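Local atomic coordinates of UPF0141 protein yjdB (PDB entry 4TN0), a protein that probably transfers phosphoethanolamine in the periplasm through a zinc-binding, alkaline phosphatase-like domain, and is required for polymyxin resistance and motility in Campylobacter jejuni. Residues N44-K49 against T196-D201; V67-M72 against K112-R117; S216-L221 against W258-K263. One frame throughout, in Å; residues are numbered along the deposited sequence.

Interaction 1 (N44-K49 against T196-D201); sequences NFYTKK and TLLYTD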
ATOM      1  N   ASN A  44      -5.736  -4.136  14.130  1.00 51.65           N
ATOM      2  CA  ASN A  44      -6.249  -4.869  12.982  1.00 56.49           C
ATOM      3  C   ASN A  44      -7.550  -5.620  13.256  1.00 59.65           C
ATOM      4  O   ASN A  44      -7.776  -6.708  12.736  1.00 63.10           O
ATOM      5  CB  ASN A  44      -5.174  -5.818  12.493  1.00 51.76           C
ATOM      6  CG  ASN A  44      -3.921  -5.091  12.083  1.00 43.81           C
ATOM      7  OD1 ASN A  44      -2.831  -5.381  12.569  1.00 47.49           O
ATOM      8  ND2 ASN A  44      -4.065  -4.149  11.166  1.00 44.17           N
ATOM      9  N   PHE A  45      -8.384  -5.021  14.099  1.00 63.92           N
ATOM     10  CA  PHE A  45      -9.689  -5.546  14.486  1.00 60.94           C
ATOM     11  C   PHE A  45     -10.603  -5.924  13.306  1.00 64.70           C
ATOM     12  O   PHE A  45     -11.299  -6.935  13.360  1.00 66.37           O
ATOM     13  CB  PHE A  45     -10.381  -4.512  15.358  1.00 59.21           C
ATOM     14  CG  PHE A  45     -11.765  -4.886  15.769  1.00 61.45           C
ATOM     15  CD1 PHE A  45     -11.969  -5.753  16.831  1.00 59.69           C
ATOM     16  CD2 PHE A  45     -12.866  -4.363  15.106  1.00 63.45           C
ATOM     17  CE1 PHE A  45     -13.247  -6.093  17.229  1.00 57.35           C
ATOM     18  CE2 PHE A  45     -14.150  -4.705  15.494  1.00 63.75           C
ATOM     19  CZ  PHE A  45     -14.339  -5.574  16.559  1.00 64.75           C
ATOM     20  N   TYR A  46     -10.598  -5.124  12.244  1.00 60.10           N
ATOM     21  CA  TYR A  46     -11.533  -5.348  11.145  1.00 59.12           C
ATOM     22  C   TYR A  46     -11.088  -6.377  10.101  1.00 61.07           C
ATOM     23  O   TYR A  46     -11.860  -7.278   9.757  1.00 61.76           O
ATOM     24  CB  TYR A  46     -11.831  -4.022  10.462  1.00 56.97           C
ATOM     25  CG  TYR A  46     -12.551  -3.075  11.376  1.00 60.87           C
ATOM     26  CD1 TYR A  46     -11.852  -2.146  12.136  1.00 58.97           C
ATOM     27  CD2 TYR A  46     -13.933  -3.132  11.513  1.00 58.92           C
ATOM     28  CE1 TYR A  46     -12.513  -1.286  12.991  1.00 60.43           C
ATOM     29  CE2 TYR A  46     -14.611  -2.269  12.364  1.00 57.62           C
ATOM     30  CZ  TYR A  46     -13.898  -1.349  13.104  1.00 64.61           C
ATOM     31  OH  TYR A  46     -14.561  -0.490  13.958  1.00 60.37           O
ATOM     32  N   THR A  47      -9.869  -6.243   9.582  1.00 62.38           N
ATOM     33  CA  THR A  47      -9.389  -7.184   8.570  1.00 60.39           C
ATOM     34  C   THR A  47      -9.014  -8.536   9.198  1.00 62.38           C
ATOM     35  O   THR A  47      -8.817  -9.515   8.474  1.00 63.53           O
ATOM     36  CB  THR A  47      -8.198  -6.622   7.737  1.00 50.58           C
ATOM     37  OG1 THR A  47      -7.135  -6.217   8.595  1.00 52.61           O
ATOM     38  CG2 THR A  47      -8.639  -5.431   6.909  1.00 52.05           C
ATOM     39  N   LYS A  48      -8.910  -8.601  10.527  1.00 61.94           N
ATOM     40  CA  LYS A  48      -8.734  -9.902  11.184  1.00 65.35           C
ATOM     41  C   LYS A  48      -9.938 -10.799  10.913  1.00 67.23           C
ATOM     42  O   LYS A  48      -9.810 -12.017  10.827  1.00 66.31           O
ATOM     43  CB  LYS A  48      -8.542  -9.773  12.701  1.00 60.11           C
ATOM     44  CG  LYS A  48      -7.097  -9.727  13.177  1.00 64.26           C
ATOM     45  CD  LYS A  48      -7.012  -9.480  14.703  1.00 65.77           C
ATOM     46  CE  LYS A  48      -5.574  -9.517  15.207  1.00 59.22           C
ATOM     47  NZ  LYS A  48      -5.460  -9.422  16.699  1.00 61.81           N
ATOM     48  N   LYS A  49     -11.111 -10.183  10.799  1.00 70.36           N
ATOM     49  CA  LYS A  49     -12.351 -10.915  10.571  1.00 67.49           C
ATOM     50  C   LYS A  49     -12.472 -11.401   9.126  1.00 67.92           C
ATOM     51  O   LYS A  49     -13.324 -12.228   8.813  1.00 67.53           O
ATOM     52  CB  LYS A  49     -13.547 -10.049  10.973  1.00 58.90           C
ATOM     53  CG  LYS A  49     -13.502  -9.729  12.468  1.00 63.69           C
ATOM     54  CD  LYS A  49     -14.684  -8.925  12.971  1.00 63.67           C
ATOM     55  CE  LYS A  49     -14.474  -8.513  14.440  1.00 66.92           C
ATOM     56  NZ  LYS A  49     -15.738  -8.088  15.128  1.00 63.22           N
ATOM     57  N   THR A 196      -5.190   5.812  13.869  1.00 37.05           N
ATOM     58  CA  THR A 196      -5.081   6.031  12.434  1.00 39.26           C
ATOM     59  C   THR A 196      -4.941   4.699  11.706  1.00 39.89           C
ATOM     60  O   THR A 196      -5.434   4.543  10.595  1.00 40.86           O
ATOM     61  CB  THR A 196      -3.877   6.932  12.058  1.00 40.77           C
ATOM     62  OG1 THR A 196      -2.640   6.229  12.280  1.00 37.99           O
ATOM     63  CG2 THR A 196      -3.887   8.167  12.867  1.00 36.79           C
ATOM     64  N   LEU A 197      -4.270   3.743  12.341  1.00 42.58           N
ATOM     65  CA  LEU A 197      -4.106   2.407  11.765  1.00 39.62           C
ATOM     66  C   LEU A 197      -5.444   1.657  11.746  1.00 46.46           C
ATOM     67  O   LEU A 197      -5.769   0.958  10.776  1.00 47.01           O
ATOM     68  CB  LEU A 197      -3.063   1.614  12.558  1.00 39.21           C
ATOM     69  CG  LEU A 197      -1.599   2.100  12.529  1.00 43.78           C
ATOM     70  CD1 LEU A 197      -0.702   1.232  13.385  1.00 39.67           C
ATOM     71  CD2 LEU A 197      -1.055   2.156  11.099  1.00 41.36           C
ATOM     72  N   LEU A 198      -6.200   1.805  12.834  1.00 44.08           N
ATOM     73  CA  LEU A 198      -7.521   1.214  12.997  1.00 42.75           C
ATOM     74  C   LEU A 198      -8.461   1.711  11.912  1.00 46.15           C
ATOM     75  O   LEU A 198      -9.159   0.931  11.263  1.00 49.59           O
ATOM     76  CB  LEU A 198      -8.084   1.550  14.375  1.00 49.51           C
ATOM     77  CG  LEU A 198      -9.363   0.840  14.804  1.00 51.42           C
ATOM     78  CD1 LEU A 198      -9.103  -0.658  14.905  1.00 47.02           C
ATOM     79  CD2 LEU A 198      -9.802   1.396  16.153  1.00 49.25           C
ATOM     80  N   TYR A 199      -8.451   3.017  11.696  1.00 42.62           N
ATOM     81  CA  TYR A 199      -9.293   3.608  10.670  1.00 46.05           C
ATOM     82  C   TYR A 199      -8.915   3.071   9.295  1.00 43.60           C
ATOM     83  O   TYR A 199      -9.776   2.687   8.517  1.00 46.90           O
ATOM     84  CB  TYR A 199      -9.163   5.127  10.699  1.00 42.68           C
ATOM     85  CG  TYR A 199     -10.028   5.874   9.699  1.00 40.15           C
ATOM     86  CD1 TYR A 199     -11.380   5.590   9.571  1.00 40.67           C
ATOM     87  CD2 TYR A 199      -9.500   6.904   8.934  1.00 35.45           C
ATOM     88  CE1 TYR A 199     -12.179   6.301   8.685  1.00 40.66           C
ATOM     89  CE2 TYR A 199     -10.282   7.614   8.040  1.00 41.76           C
ATOM     90  CZ  TYR A 199     -11.624   7.315   7.924  1.00 41.44           C
ATOM     91  OH  TYR A 199     -12.403   8.024   7.045  1.00 41.76           O
ATOM     92  N   THR A 200      -7.620   3.007   9.018  1.00 44.92           N
ATOM     93  CA  THR A 200      -7.144   2.419   7.774  1.00 44.22           C
ATOM     94  C   THR A 200      -7.542   0.945   7.706  1.00 47.64           C
ATOM     95  O   THR A 200      -7.950   0.466   6.651  1.00 53.50           O
ATOM     96  CB  THR A 200      -5.621   2.568   7.619  1.00 40.75           C
ATOM     97  OG1 THR A 200      -5.318   3.939   7.351  1.00 41.28           O
ATOM     98  CG2 THR A 200      -5.110   1.725   6.453  1.00 40.69           C
ATOM     99  N   ASP A 201      -7.453   0.229   8.824  1.00 46.40           N
ATOM    100  CA  ASP A 201      -7.852  -1.173   8.832  1.00 46.86           C
ATOM    101  C   ASP A 201      -9.342  -1.333   8.451  1.00 55.67           C
ATOM    102  O   ASP A 201      -9.693  -2.160   7.600  1.00 53.65           O
ATOM    103  CB  ASP A 201      -7.573  -1.793  10.196  1.00 46.73           C
ATOM    104  CG  ASP A 201      -7.547  -3.316  10.150  1.00 51.21           C
ATOM    105  OD1 ASP A 201      -6.504  -3.884   9.757  1.00 53.38           O
ATOM    106  OD2 ASP A 201      -8.552  -3.949  10.529  1.00 53.02           O
TER

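Interaction 2 (V67-M72 against K112-R117); sequences VSLPCM and KGVCDR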
ATOM      1  N   VAL A  67      10.834   9.104  -2.314  1.00 32.30           N
ATOM      2  CA  VAL A  67      11.635   7.984  -2.773  1.00 32.20           C
ATOM      3  C   VAL A  67      10.766   6.741  -2.871  1.00 36.16           C
ATOM      4  O   VAL A  67      10.722   6.103  -3.915  1.00 36.62           O
ATOM      5  CB  VAL A  67      12.845   7.709  -1.840  1.00 30.35           C
ATOM      6  CG1 VAL A  67      13.544   6.405  -2.223  1.00 26.96           C
ATOM      7  CG2 VAL A  67      13.820   8.867  -1.889  1.00 24.08           C
ATOM      8  N   SER A  68      10.063   6.406  -1.789  1.00 32.52           N
ATOM      9  CA  SER A  68       9.274   5.177  -1.750  1.00 32.54           C
ATOM     10  C   SER A  68       8.233   5.040  -2.854  1.00 35.84           C
ATOM     11  O   SER A  68       8.146   3.999  -3.499  1.00 34.96           O
ATOM     12  CB  SER A  68       8.557   5.038  -0.414  1.00 33.54           C
ATOM     13  OG  SER A  68       9.416   4.525   0.567  1.00 33.61           O
ATOM     14  N   LEU A  69       7.428   6.071  -3.066  1.00 36.84           N
ATOM     15  CA  LEU A  69       6.305   5.911  -3.979  1.00 39.57           C
ATOM     16  C   LEU A  69       6.783   5.656  -5.437  1.00 35.36           C
ATOM     17  O   LEU A  69       6.350   4.684  -6.044  1.00 36.13           O
ATOM     18  CB  LEU A  69       5.356   7.108  -3.860  1.00 34.93           C
ATOM     19  CG  LEU A  69       4.020   7.048  -4.601  1.00 43.85           C
ATOM     20  CD1 LEU A  69       3.297   5.705  -4.446  1.00 39.94           C
ATOM     21  CD2 LEU A  69       3.120   8.215  -4.172  1.00 35.65           C
ATOM     22  N   PRO A  70       7.679   6.499  -5.991  1.00 36.56           N
ATOM     23  CA  PRO A  70       8.159   6.184  -7.350  1.00 31.53           C
ATOM     24  C   PRO A  70       8.945   4.864  -7.414  1.00 37.01           C
ATOM     25  O   PRO A  70       8.744   4.086  -8.322  1.00 38.27           O
ATOM     26  CB  PRO A  70       9.081   7.367  -7.693  1.00 30.45           C
ATOM     27  CG  PRO A  70       8.679   8.461  -6.767  1.00 36.88           C
ATOM     28  CD  PRO A  70       8.243   7.773  -5.498  1.00 37.13           C
ATOM     29  N   CYS A  71       9.806   4.608  -6.440  1.00 36.20           N
ATOM     30  CA  CYS A  71      10.622   3.410  -6.457  1.00 38.86           C
ATOM     31  C   CYS A  71       9.817   2.111  -6.456  1.00 43.54           C
ATOM     32  O   CYS A  71      10.110   1.187  -7.243  1.00 42.96           O
ATOM     33  CB  CYS A  71      11.569   3.415  -5.257  1.00 40.92           C
ATOM     34  SG  CYS A  71      12.595   1.975  -5.155  0.96 45.66           S
ATOM     35  N   MET A  72       8.781   2.045  -5.620  1.00 41.75           N
ATOM     36  CA  MET A  72       8.024   0.795  -5.495  1.00 43.67           C
ATOM     37  C   MET A  72       7.329   0.471  -6.838  1.00 40.64           C
ATOM     38  O   MET A  72       7.124  -0.688  -7.162  1.00 40.21           O
ATOM     39  CB  MET A  72       7.005   0.852  -4.329  1.00 33.57           C
ATOM     40  CG  MET A  72       5.692   1.583  -4.601  1.00 38.55           C
ATOM     41  SD  MET A  72       4.440   1.389  -3.281  1.00 38.74           S
ATOM     42  CE  MET A  72       4.978   2.591  -2.039  1.00 30.66           C
ATOM     43  N   LYS A 112       3.314  11.602  -6.747  1.00 41.84           N
ATOM     44  CA  LYS A 112       4.750  11.751  -7.029  1.00 40.09           C
ATOM     45  C   LYS A 112       5.126  11.264  -8.428  1.00 43.97           C
ATOM     46  O   LYS A 112       6.154  10.614  -8.608  1.00 44.14           O
ATOM     47  CB  LYS A 112       5.597  11.008  -5.989  1.00 40.61           C
ATOM     48  CG  LYS A 112       5.370  11.419  -4.540  1.00 34.78           C
ATOM     49  CD  LYS A 112       6.159  12.677  -4.205  1.00 42.39           C
ATOM     50  CE  LYS A 112       5.909  13.186  -2.789  1.00 31.45           C
ATOM     51  NZ  LYS A 112       5.250  14.505  -2.868  1.00 41.44           N
ATOM     52  N   GLY A 113       4.281  11.575  -9.407  1.00 49.20           N
ATOM     53  CA  GLY A 113       4.567  11.283 -10.806  1.00 47.34           C
ATOM     54  C   GLY A 113       4.235   9.889 -11.313  1.00 45.77           C
ATOM     55  O   GLY A 113       4.468   9.587 -12.485  1.00 51.96           O
ATOM     56  N   VAL A 114       3.696   9.037 -10.448  1.00 42.30           N
ATOM     57  CA  VAL A 114       3.396   7.664 -10.837  1.00 39.79           C
ATOM     58  C   VAL A 114       2.144   7.576 -11.726  1.00 46.79           C
ATOM     59  O   VAL A 114       2.111   6.807 -12.690  1.00 41.50           O
ATOM     60  CB  VAL A 114       3.209   6.776  -9.602  1.00 38.38           C
ATOM     61  CG1 VAL A 114       2.796   5.377 -10.008  1.00 43.14           C
ATOM     62  CG2 VAL A 114       4.508   6.719  -8.804  1.00 40.00           C
ATOM     63  N   CYS A 115       1.136   8.389 -11.405  1.00 44.81           N
ATOM     64  CA  CYS A 115      -0.197   8.319 -12.011  1.00 43.69           C
ATOM     65  C   CYS A 115      -0.367   9.282 -13.188  1.00 49.16           C
ATOM     66  O   CYS A 115      -1.438   9.355 -13.800  1.00 49.48           O
ATOM     67  CB  CYS A 115      -1.276   8.660 -10.965  1.00 43.22           C
ATOM     68  SG  CYS A 115      -1.224  10.419 -10.442  0.75 44.06           S
ATOM     69  N   ASP A 116       0.692  10.023 -13.489  1.00 46.84           N
ATOM     70  CA  ASP A 116       0.621  11.147 -14.418  1.00 47.52           C
ATOM     71  C   ASP A 116       0.080  10.818 -15.817  1.00 54.62           C
ATOM     72  O   ASP A 116      -0.578  11.646 -16.446  1.00 55.91           O
ATOM     73  CB  ASP A 116       2.008  11.774 -14.534  1.00 48.10           C
ATOM     74  CG  ASP A 116       2.391  12.559 -13.286  1.00 50.87           C
ATOM     75  OD1 ASP A 116       1.649  12.491 -12.279  1.00 48.54           O
ATOM     76  OD2 ASP A 116       3.433  13.241 -13.313  1.00 54.88           O
ATOM     77  N   ARG A 117       0.371   9.620 -16.304  1.00 50.72           N
ATOM     78  CA  ARG A 117       0.019   9.272 -17.665  1.00 52.39           C
ATOM     79  C   ARG A 117      -1.173   8.317 -17.702  1.00 54.19           C
ATOM     80  O   ARG A 117      -1.423   7.666 -18.714  1.00 53.64           O
ATOM     81  CB  ARG A 117       1.223   8.664 -18.381  1.00 46.71           C
ATOM     82  CG  ARG A 117       2.348   9.649 -18.659  1.00 42.11           C
ATOM     83  CD  ARG A 117       3.640   8.892 -18.926  1.00 37.01           C
ATOM     84  NE  ARG A 117       3.890   7.980 -17.822  1.00 47.93           N
ATOM     85  CZ  ARG A 117       4.491   8.353 -16.690  1.00 51.83           C
ATOM     86  NH1 ARG A 117       4.678   7.482 -15.706  1.00 48.28           N
ATOM     87  NH2 ARG A 117       4.904   9.607 -16.540  1.00 43.49           N
TER

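Interaction 3 (S216-L221 against W258-K263); sequences SYESSL and WSNDEK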
ATOM      1  N   SER A 216     -18.753 -11.439  -9.997  1.00 75.60           N
ATOM      2  CA  SER A 216     -18.713 -11.655 -11.432  1.00 71.66           C
ATOM      3  C   SER A 216     -17.224 -11.675 -11.827  1.00 72.25           C
ATOM      4  O   SER A 216     -16.852 -12.072 -12.930  1.00 75.80           O
ATOM      5  CB  SER A 216     -19.490 -10.561 -12.165  1.00 78.89           C
ATOM      6  OG  SER A 216     -19.394 -10.686 -13.576  1.00 76.09           O
ATOM      7  N   TYR A 217     -16.389 -11.221 -10.889  1.00 76.88           N
ATOM      8  CA  TYR A 217     -14.943 -11.052 -11.045  1.00 73.08           C
ATOM      9  C   TYR A 217     -14.092 -11.838 -10.038  1.00 68.86           C
ATOM     10  O   TYR A 217     -14.551 -12.219  -8.957  1.00 65.35           O
ATOM     11  CB  TYR A 217     -14.567  -9.581 -10.914  1.00 68.40           C
ATOM     12  CG  TYR A 217     -14.980  -8.701 -12.057  1.00 67.02           C
ATOM     13  CD1 TYR A 217     -14.090  -8.413 -13.083  1.00 66.81           C
ATOM     14  CD2 TYR A 217     -16.245  -8.134 -12.103  1.00 67.74           C
ATOM     15  CE1 TYR A 217     -14.447  -7.591 -14.128  1.00 65.98           C
ATOM     16  CE2 TYR A 217     -16.616  -7.307 -13.150  1.00 68.04           C
ATOM     17  CZ  TYR A 217     -15.709  -7.039 -14.160  1.00 64.72           C
ATOM     18  OH  TYR A 217     -16.064  -6.214 -15.205  1.00 61.83           O
ATOM     19  N   GLU A 218     -12.836 -12.058 -10.407  1.00 67.04           N
ATOM     20  CA  GLU A 218     -11.840 -12.522  -9.459  1.00 72.70           C
ATOM     21  C   GLU A 218     -11.191 -11.267  -8.857  1.00 73.92           C
ATOM     22  O   GLU A 218     -10.547 -10.475  -9.568  1.00 70.14           O
ATOM     23  CB  GLU A 218     -10.795 -13.408 -10.143  1.00 72.68           C
ATOM     24  CG  GLU A 218      -9.384 -13.261  -9.576  1.00 71.27           C
ATOM     25  CD  GLU A 218      -8.341 -14.024 -10.371  1.00 81.04           C
ATOM     26  OE1 GLU A 218      -7.143 -13.643 -10.316  1.00 75.69           O
ATOM     27  OE2 GLU A 218      -8.718 -15.013 -11.044  1.00 89.64           O
ATOM     28  N   SER A 219     -11.376 -11.077  -7.553  1.00 70.41           N
ATOM     29  CA  SER A 219     -11.000  -9.815  -6.922  1.00 68.12           C
ATOM     30  C   SER A 219      -9.885 -10.001  -5.908  1.00 67.13           C
ATOM     31  O   SER A 219      -9.867 -10.965  -5.132  1.00 65.30           O
ATOM     32  CB  SER A 219     -12.212  -9.175  -6.244  1.00 66.77           C
ATOM     33  OG  SER A 219     -13.207  -8.831  -7.196  1.00 71.77           O
ATOM     34  N   SER A 220      -8.950  -9.062  -5.921  1.00 65.90           N
ATOM     35  CA  SER A 220      -7.893  -9.046  -4.926  1.00 64.57           C
ATOM     36  C   SER A 220      -7.672  -7.650  -4.351  1.00 59.54           C
ATOM     37  O   SER A 220      -7.826  -6.637  -5.054  1.00 53.84           O
ATOM     38  CB  SER A 220      -6.599  -9.575  -5.527  1.00 60.96           C
ATOM     39  OG  SER A 220      -6.778 -10.903  -5.977  1.00 67.88           O
ATOM     40  N   LEU A 221      -7.341  -7.611  -3.062  1.00 57.56           N
ATOM     41  CA  LEU A 221      -6.856  -6.401  -2.411  1.00 48.00           C
ATOM     42  C   LEU A 221      -5.392  -6.564  -2.000  1.00 52.62           C
ATOM     43  O   LEU A 221      -5.021  -7.539  -1.323  1.00 48.39           O
ATOM     44  CB  LEU A 221      -7.709  -6.056  -1.193  1.00 52.85           C
ATOM     45  CG  LEU A 221      -7.114  -5.008  -0.241  1.00 51.42           C
ATOM     46  CD1 LEU A 221      -6.988  -3.663  -0.927  1.00 43.47           C
ATOM     47  CD2 LEU A 221      -7.973  -4.883   1.013  1.00 56.51           C
ATOM     48  N   TRP A 258      -5.624  -9.821   0.268  1.00 56.07           N
ATOM     49  CA  TRP A 258      -6.861 -10.575   0.313  1.00 62.15           C
ATOM     50  C   TRP A 258      -7.345 -10.864  -1.101  1.00 62.66           C
ATOM     51  O   TRP A 258      -7.192 -10.041  -2.006  1.00 60.50           O
ATOM     52  CB  TRP A 258      -7.936  -9.823   1.099  1.00 56.09           C
ATOM     53  CG  TRP A 258      -9.251 -10.529   1.115  1.00 56.86           C
ATOM     54  CD1 TRP A 258      -9.690 -11.410   2.058  1.00 62.35           C
ATOM     55  CD2 TRP A 258     -10.308 -10.406   0.159  1.00 60.54           C
ATOM     56  NE1 TRP A 258     -10.948 -11.853   1.744  1.00 65.86           N
ATOM     57  CE2 TRP A 258     -11.353 -11.250   0.582  1.00 63.26           C
ATOM     58  CE3 TRP A 258     -10.471  -9.672  -1.019  1.00 63.70           C
ATOM     59  CZ2 TRP A 258     -12.543 -11.376  -0.126  1.00 66.14           C
ATOM     60  CZ3 TRP A 258     -11.654  -9.797  -1.721  1.00 65.08           C
ATOM     61  CH2 TRP A 258     -12.674 -10.643  -1.273  1.00 67.52           C
ATOM     62  N   SER A 259      -7.963 -12.026  -1.278  1.00 64.96           N
ATOM     63  CA  SER A 259      -8.565 -12.379  -2.553  1.00 62.25           C
ATOM     64  C   SER A 259      -9.730 -13.307  -2.310  1.00 65.71           C
ATOM     65  O   SER A 259      -9.748 -14.033  -1.313  1.00 67.34           O
ATOM     66  CB  SER A 259      -7.549 -13.044  -3.477  1.00 66.83           C
ATOM     67  OG  SER A 259      -8.098 -13.226  -4.764  1.00 72.46           O
ATOM     68  N   ASN A 260     -10.696 -13.290  -3.225  1.00 68.38           N
ATOM     69  CA  ASN A 260     -11.797 -14.249  -3.187  1.00 69.76           C
ATOM     70  C   ASN A 260     -11.387 -15.547  -3.876  1.00 76.57           C
ATOM     71  O   ASN A 260     -11.948 -16.613  -3.611  1.00 80.51           O
ATOM     72  CB  ASN A 260     -13.041 -13.664  -3.856  1.00 62.68           C
ATOM     73  CG  ASN A 260     -12.752 -13.119  -5.238  1.00 66.38           C
ATOM     74  OD1 ASN A 260     -11.811 -13.558  -5.902  1.00 73.66           O
ATOM     75  ND2 ASN A 260     -13.551 -12.151  -5.679  1.00 65.04           N
ATOM     76  N   ASP A 261     -10.374 -15.440  -4.732  1.00 68.94           N
ATOM     77  CA  ASP A 261      -9.691 -16.593  -5.288  1.00 71.96           C
ATOM     78  C   ASP A 261      -8.778 -17.130  -4.211  1.00 75.72           C
ATOM     79  O   ASP A 261      -7.698 -16.588  -3.987  1.00 79.10           O
ATOM     80  CB  ASP A 261      -8.897 -16.177  -6.532  1.00 75.21           C
ATOM     81  CG  ASP A 261      -8.120 -17.321  -7.174  1.00 75.26           C
ATOM     82  OD1 ASP A 261      -7.663 -18.252  -6.474  1.00 74.83           O
ATOM     83  OD2 ASP A 261      -7.959 -17.268  -8.412  1.00 75.21           O
ATOM     84  N   GLU A 262      -9.180 -18.213  -3.561  1.00 77.53           N
ATOM     85  CA  GLU A 262      -8.418 -18.665  -2.408  1.00 78.31           C
ATOM     86  C   GLU A 262      -7.228 -19.524  -2.774  1.00 74.94           C
ATOM     87  O   GLU A 262      -6.701 -20.261  -1.937  1.00 78.46           O
ATOM     88  CB  GLU A 262      -9.296 -19.351  -1.361  1.00 86.45           C
ATOM     89  CG  GLU A 262      -9.870 -18.303  -0.380  1.00 87.26           C
ATOM     90  CD  GLU A 262     -10.459 -18.898   0.889  1.00 95.88           C
ATOM     91  OE1 GLU A 262     -10.606 -20.138   0.950  1.00 98.52           O
ATOM     92  OE2 GLU A 262     -10.752 -18.124   1.837  1.00 98.69           O
ATOM     93  N   LYS A 263      -6.801 -19.445  -4.024  1.00 72.84           N
ATOM     94  CA  LYS A 263      -5.581 -20.137  -4.386  1.00 77.80           C
ATOM     95  C   LYS A 263      -4.447 -19.115  -4.310  1.00 77.73           C
ATOM     96  O   LYS A 263      -3.319 -19.423  -3.900  1.00 73.64           O
ATOM     97  CB  LYS A 263      -5.697 -20.735  -5.789  1.00 79.94           C
ATOM     98  CG  LYS A 263      -4.405 -21.321  -6.306  1.00 75.18           C
ATOM     99  CD  LYS A 263      -3.769 -20.483  -7.391  1.00 75.87           C
ATOM    100  CE  LYS A 263      -2.485 -21.160  -7.877  1.00 77.67           C
ATOM    101  NZ  LYS A 263      -2.098 -20.776  -9.263  1.00 69.57           N
TER

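Interaction 1 (N44-K49 against T196-D201)
The carboxylate of Asp201 carries this contact, receiving hydrogen bonds on both oxygens from the turn at 44-49. OD1 takes two side-chain donors: Asn44 ND2 at 2.8 Å, nearly straight at 164°, and Thr47 OG1, 2.7 Å from Asp201 OD1. Both come from above the carboxylate plane, the amide donor the farther out of it. Asp201 OD2 takes backbone donors, Thr47 N at 2.8 Å and, in a weaker, bent bond, Tyr46 N. The successive N-H groups of Tyr46 and Thr47 converge on one carboxylate oxygen, so a buried aspartate suits the place; the four donors probably favour its ionised form. Thr47 puts OG1 in the crowded position between its backbone N and carbonyl carbon (chi1 55°), facing the aspartate. Asn44 suits its site because its other end, OD1, accepts from Leu35 N.

The apolar part is smaller. Leu198 CD1 lies at the edge of the Tyr46 ring, 4.0 Å from CE1, and touches Phe45 CB. Phe45 CD2 sits over the centre of one face of the Tyr46 ring.

The turn, from the loop between strands 18-24 and 53-59, docks on helix 186-211, where Tyr46 also meets Tyr202 edge-to-face and Thr47 reaches Leu204 and Ser205.

Interaction 2 (V67-M72 against K112-R117)
Leu69 and Pro70, in the first turn of helix 68-73, pack against Lys112 and Val114 of a disulfide-bearing loop through van der Waals contacts. Leu69 holds CG anti to its backbone N (chi1 -172°), which sends the branched end toward the loop. There Leu69 CD2 meets the lysine chain at about a right angle, 3.9 Å from Lys112 CG. Lys112 bends at chi2 (-82°) and again near its end, so its CB and CG lie against the helix while the amine leads away to bond Gly109 O. A lysine fits this partly exposed place because its methylenes can pack while its charge turns elsewhere; its side chain comes about 7 Å from the zinc ion.

Pro70, whose ring suits the first turn of a helix, where no amide hydrogen is needed, sets CG 3.8 Å from Lys112 O and 4.1 Å from Lys112 CB. Val114 has CG1 anti to its backbone N (chi1 176°), which leaves CG2 to do the touching, 4.0 Å from Pro70 CA and 4.2 Å from Leu69 CG. Lys112 and Gly113 both have positive phi, which glycine accepts readily, as the chain turns toward Val114.

Disulfides Cys61-Cys71 and Cys111-Cys115 tether the two sides separately. The loop joins strands 100-105 and 120-123, and Val114 also rests on Trp103, so the short helix packs beside this edge region of the main sheet.

Interaction 3 (S216-L221 against W258-K263)
Leu221 and Trp258 form an antiparallel hydrogen-bonded pair: Leu221 N gives to Trp258 O at 2.7 Å, and Trp258 N returns a bond to Leu221 O at 2.8 Å, each in the carbonyl plane. Next comes the non-hydrogen-bonded pair Ser220 and Ser259, whose small side chains share a face and bring their OG atoms to 2.9 Å. Beyond it Ser219 O accepts twice. Asn260 N lies 3.1 Å from Ser219 O, nearly along the C=O axis, while Ser259 OG meets Ser219 O from above the carbonyl plane at 2.9 Å. Standing anti to its backbone N (chi1 -173°), that OG also accepts from Asp261 N, closing an ST turn.

Asn260 continues the ladder with its side chain. Its CG occupies the crowded position between backbone N and C (chi1 52°), and Asn260 OD1 takes Ser219 N at 3.0 Å, the donor above the carbonyl plane and almost square to the C=O.

These strands, 218-224 and 252-259, are neighbours in the mixed sheet of the alkaline phosphatase-like fold, where 218-224 also bonds strand 18-24 in parallel.

Farther out, the side chains of Glu218 and Asp261 run alongside each other with carboxylates nearly perpendicular, Glu218 OE2 and Asp261 OD2 3.5 Å apart, a repulsion probably eased by the Glu218 OE1 salt bridge to Lys18. Asp261 OD1 takes Lys263 N on its anti lone pair in an Asx turn before helix 264-271. On the face of Leu221 and Trp258, Ile208 of helix 186-211 meets both and Leu211 meets Trp258; on the other, Tyr288 OH bonds Ser220 OG.

Overall arrangement
All three contacts belong to one alkaline phosphatase-like domain, interaction 2 nested along the chain inside the loop closed by interaction 1 and interaction 3 following both. Centres of interactions 1 and 2 lie about 26 Å apart, on opposite sides of the chain's centre; the centre of interaction 3 is about 19 Å from the first and about 26 Å from the second. Interaction 1 docks the loop before strand 53-59 on helix 186-211, whose later residues pack on the two sheet strands paired in interaction 3. Interaction 2 sets helix 68-73 against the loop before strand 120-123 and lies nearest the zinc site of Glu26, phosphorylated Thr65, Asp226 and His227, where Ser68 OG bonds Asp226 O.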